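Peptide ABC transporter, peptide-binding protein (Thermus thermophilus, PDB 2D5W) binds oligopeptides and probably delivers them to an ABC transporter for uptake into the cell. Local coordinates at residues P164-V169 against E187-F192. Sequence-based numbering, arbitrary orientation.
Sequences PEWERV and ELYRNF
Trp166, Val169 and Phe192 carry an apolar, largely buried packing of two antiparallel helices, 159-173 and 182-194, which follow one another in the chain as a helical hairpin. The short segments run at 172° with their axes 10.6 Å apart, a spacing that large side chains fill without any hydrogen bond across. Phe192, whose CG lies anti to its backbone N, reaches over to the first helix, its CE1 coming within 3.7 Å of Trp166 N. Trp166 CE3 sits above one face of the Phe192 ring, toward its rim, 3.8 Å from Phe192 CE2; the two planes are inclined at 51°. Glu165 CG lies at the edge of the same ring. Tyr189 completes an aromatic cluster at the interface of this hairpin, its CE1 3.9 Å from Trp166 CZ3, the two rings 29° from parallel and offset so far that little of one lies over the other. Helix 101-112 extends the cluster, Phe106 meeting Trp166 edge-to-face while Glu109 takes the indole NE1 hydrogen bond. Val169 divides its branches: CG1 touches Leu188 CG at 3.8 Å and also Tyr189, whereas CG2 lies 3.8 Å from Phe192 CD1. An alanine in place of Phe192 would probably open a gap between the helices, leaving Trp166 CB and CE3 and Glu165 CG without the ring they pack on. Beside this apolar seam, Glu165 OE2 accepts hydrogen bonds from both NE and NH2 of Arg168, a side-on salt bridge within the first helix.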
ATOM      1  N   PRO A 164     -24.021   2.891  15.698  1.00 12.14           N
ATOM      2  CA  PRO A 164     -25.376   3.389  15.439  1.00 13.29           C
ATOM      3  C   PRO A 164     -25.631   3.681  13.959  1.00 12.80           C
ATOM      4  O   PRO A 164     -26.656   3.281  13.404  1.00 14.04           O
ATOM      5  CB  PRO A 164     -25.453   4.636  16.314  1.00 13.85           C
ATOM      6  CG  PRO A 164     -24.596   4.257  17.491  1.00 14.98           C
ATOM      7  CD  PRO A 164     -23.398   3.620  16.819  1.00 13.07           C
ATOM      8  N   GLU A 165     -24.701   4.377  13.314  1.00 12.83           N
ATOM      9  CA  GLU A 165     -24.870   4.682  11.901  1.00 12.09           C
ATOM     10  C   GLU A 165     -24.825   3.399  11.076  1.00 11.36           C
ATOM     11  O   GLU A 165     -25.583   3.243  10.119  1.00 11.43           O
ATOM     12  CB  GLU A 165     -23.789   5.648  11.414  1.00 12.78           C
ATOM     13  CG  GLU A 165     -23.879   5.966   9.924  1.00 13.89           C
ATOM     14  CD  GLU A 165     -25.113   6.770   9.557  1.00 15.80           C
ATOM     15  OE1 GLU A 165     -25.414   6.873   8.349  1.00 17.74           O
ATOM     16  OE2 GLU A 165     -25.780   7.305  10.467  1.00 18.18           O
ATOM     17  N   TRP A 166     -23.942   2.477  11.449  1.00 10.79           N
ATOM     18  CA  TRP A 166     -23.827   1.214  10.729  1.00 11.62           C
ATOM     19  C   TRP A 166     -25.160   0.468  10.727  1.00 12.73           C
ATOM     20  O   TRP A 166     -25.550  -0.115   9.718  1.00 12.46           O
ATOM     21  CB  TRP A 166     -22.735   0.338  11.353  1.00 11.26           C
ATOM     22  CG  TRP A 166     -22.675  -1.047  10.765  1.00 10.88           C
ATOM     23  CD1 TRP A 166     -22.903  -2.225  11.420  1.00 13.10           C
ATOM     24  CD2 TRP A 166     -22.402  -1.395   9.399  1.00 11.03           C
ATOM     25  NE1 TRP A 166     -22.791  -3.282  10.549  1.00 12.93           N
ATOM     26  CE2 TRP A 166     -22.484  -2.803   9.302  1.00 12.59           C
ATOM     27  CE3 TRP A 166     -22.097  -0.655   8.248  1.00 11.23           C
ATOM     28  CZ2 TRP A 166     -22.273  -3.487   8.100  1.00 12.40           C
ATOM     29  CZ3 TRP A 166     -21.887  -1.338   7.049  1.00 11.84           C
ATOM     30  CH2 TRP A 166     -21.976  -2.740   6.988  1.00 13.26           C
ATOM     31  N   GLU A 167     -25.865   0.489  11.855  1.00 12.81           N
ATOM     32  CA  GLU A 167     -27.153  -0.194  11.928  1.00 13.62           C
ATOM     33  C   GLU A 167     -28.122   0.410  10.917  1.00 13.55           C
ATOM     34  O   GLU A 167     -28.903  -0.306  10.284  1.00 13.72           O
ATOM     35  CB  GLU A 167     -27.735  -0.097  13.340  1.00 16.84           C
ATOM     36  CG  GLU A 167     -26.958  -0.880  14.388  1.00 21.43           C
ATOM     37  CD  GLU A 167     -26.820  -2.349  14.034  1.00 24.23           C
ATOM     38  OE1 GLU A 167     -27.848  -2.985  13.713  1.00 27.83           O
ATOM     39  OE2 GLU A 167     -25.686  -2.870  14.080  1.00 27.41           O
ATOM     40  N   ARG A 168     -28.068   1.729  10.757  1.00 12.92           N
ATOM     41  CA  ARG A 168     -28.936   2.396   9.798  1.00 14.06           C
ATOM     42  C   ARG A 168     -28.527   2.017   8.377  1.00 13.82           C
ATOM     43  O   ARG A 168     -29.377   1.795   7.514  1.00 14.75           O
ATOM     44  CB  ARG A 168     -28.870   3.915   9.977  1.00 15.32           C
ATOM     45  CG  ARG A 168     -29.540   4.411  11.254  1.00 17.33           C
ATOM     46  CD  ARG A 168     -29.653   5.928  11.271  1.00 20.64           C
ATOM     47  NE  ARG A 168     -28.390   6.584  11.599  1.00 22.32           N
ATOM     48  CZ  ARG A 168     -27.890   6.675  12.828  1.00 22.37           C
ATOM     49  NH1 ARG A 168     -28.549   6.152  13.854  1.00 24.05           N
ATOM     50  NH2 ARG A 168     -26.733   7.290  13.033  1.00 20.92           N
ATOM     51  N   VAL A 169     -27.221   1.935   8.141  1.00 13.00           N
ATOM     52  CA  VAL A 169     -26.702   1.569   6.829  1.00 13.13           C
ATOM     53  C   VAL A 169     -27.130   0.145   6.481  1.00 13.04           C
ATOM     54  O   VAL A 169     -27.564  -0.118   5.361  1.00 13.36           O
ATOM     55  CB  VAL A 169     -25.157   1.688   6.794  1.00 11.94           C
ATOM     56  CG1 VAL A 169     -24.608   1.139   5.479  1.00 13.18           C
ATOM     57  CG2 VAL A 169     -24.755   3.150   6.963  1.00 13.68           C
ATOM     58  N   GLU A 187     -22.213   3.060  -3.189  1.00 11.57           N
ATOM     59  CA  GLU A 187     -22.373   4.420  -2.689  1.00 12.75           C
ATOM     60  C   GLU A 187     -22.789   4.414  -1.221  1.00 11.41           C
ATOM     61  O   GLU A 187     -22.296   5.214  -0.424  1.00 11.16           O
ATOM     62  CB  GLU A 187     -23.416   5.171  -3.521  1.00 16.11           C
ATOM     63  CG  GLU A 187     -23.717   6.578  -3.030  1.00 23.23           C
ATOM     64  CD  GLU A 187     -24.631   7.341  -3.972  1.00 27.08           C
ATOM     65  OE1 GLU A 187     -25.738   6.841  -4.266  1.00 30.41           O
ATOM     66  OE2 GLU A 187     -24.240   8.441  -4.417  1.00 30.77           O
ATOM     67  N   LEU A 188     -23.697   3.510  -0.868  1.00 11.61           N
ATOM     68  CA  LEU A 188     -24.174   3.411   0.505  1.00 11.56           C
ATOM     69  C   LEU A 188     -23.022   3.148   1.467  1.00 11.16           C
ATOM     70  O   LEU A 188     -22.893   3.813   2.495  1.00 10.91           O
ATOM     71  CB  LEU A 188     -25.200   2.281   0.626  1.00 14.29           C
ATOM     72  CG  LEU A 188     -25.852   2.112   1.998  1.00 15.04           C
ATOM     73  CD1 LEU A 188     -26.867   3.221   2.229  1.00 18.08           C
ATOM     74  CD2 LEU A 188     -26.534   0.758   2.067  1.00 17.17           C
ATOM     75  N   TYR A 189     -22.184   2.174   1.136  1.00 11.03           N
ATOM     76  CA  TYR A 189     -21.064   1.845   2.002  1.00 11.24           C
ATOM     77  C   TYR A 189     -19.981   2.921   2.009  1.00 10.43           C
ATOM     78  O   TYR A 189     -19.409   3.206   3.061  1.00 11.59           O
ATOM     79  CB  TYR A 189     -20.477   0.483   1.622  1.00 11.58           C
ATOM     80  CG  TYR A 189     -21.402  -0.681   1.915  1.00 12.79           C
ATOM     81  CD1 TYR A 189     -22.157  -0.721   3.089  1.00 12.80           C
ATOM     82  CD2 TYR A 189     -21.489  -1.765   1.041  1.00 13.19           C
ATOM     83  CE1 TYR A 189     -22.974  -1.812   3.385  1.00 14.08           C
ATOM     84  CE2 TYR A 189     -22.299  -2.859   1.330  1.00 13.43           C
ATOM     85  CZ  TYR A 189     -23.037  -2.876   2.501  1.00 13.97           C
ATOM     86  OH  TYR A 189     -23.834  -3.961   2.793  1.00 16.99           O
ATOM     87  N   ARG A 190     -19.696   3.528   0.859  1.00 10.93           N
ATOM     88  CA  ARG A 190     -18.684   4.585   0.825  1.00 10.81           C
ATOM     89  C   ARG A 190     -19.130   5.738   1.717  1.00 11.32           C
ATOM     90  O   ARG A 190     -18.339   6.282   2.491  1.00 11.83           O
ATOM     91  CB  ARG A 190     -18.469   5.123  -0.597  1.00 11.77           C
ATOM     92  CG  ARG A 190     -17.853   4.141  -1.574  1.00 12.86           C
ATOM     93  CD  ARG A 190     -17.603   4.787  -2.937  1.00 11.98           C
ATOM     94  NE  ARG A 190     -16.400   5.621  -2.970  1.00 13.12           N
ATOM     95  CZ  ARG A 190     -16.390   6.951  -2.925  1.00 12.29           C
ATOM     96  NH1 ARG A 190     -17.524   7.636  -2.839  1.00 15.76           N
ATOM     97  NH2 ARG A 190     -15.234   7.602  -2.981  1.00 14.35           N
ATOM     98  N   ASN A 191     -20.402   6.110   1.609  1.00 11.46           N
ATOM     99  CA  ASN A 191     -20.931   7.214   2.400  1.00 11.52           C
ATOM    100  C   ASN A 191     -20.856   6.944   3.895  1.00 11.32           C
ATOM    101  O   ASN A 191     -20.694   7.871   4.686  1.00 12.23           O
ATOM    102  CB  ASN A 191     -22.369   7.538   1.982  1.00 13.19           C
ATOM    103  CG  ASN A 191     -22.443   8.170   0.602  1.00 15.55           C
ATOM    104  OD1 ASN A 191     -21.439   8.650   0.075  1.00 17.06           O
ATOM    105  ND2 ASN A 191     -23.636   8.185   0.019  1.00 17.41           N
ATOM    106  N   PHE A 192     -20.966   5.679   4.283  1.00 11.21           N
ATOM    107  CA  PHE A 192     -20.868   5.306   5.689  1.00 10.31           C
ATOM    108  C   PHE A 192     -19.490   5.719   6.214  1.00  9.62           C
ATOM    109  O   PHE A 192     -19.384   6.441   7.206  1.00 10.53           O
ATOM    110  CB  PHE A 192     -21.062   3.794   5.845  1.00 11.30           C
ATOM    111  CG  PHE A 192     -20.647   3.258   7.188  1.00 10.23           C
ATOM    112  CD1 PHE A 192     -21.261   3.703   8.356  1.00 10.14           C
ATOM    113  CD2 PHE A 192     -19.639   2.308   7.283  1.00 10.80           C
ATOM    114  CE1 PHE A 192     -20.871   3.203   9.601  1.00  9.88           C
ATOM    115  CE2 PHE A 192     -19.245   1.806   8.516  1.00 12.60           C
ATOM    116  CZ  PHE A 192     -19.863   2.255   9.677  1.00 11.51           C
TER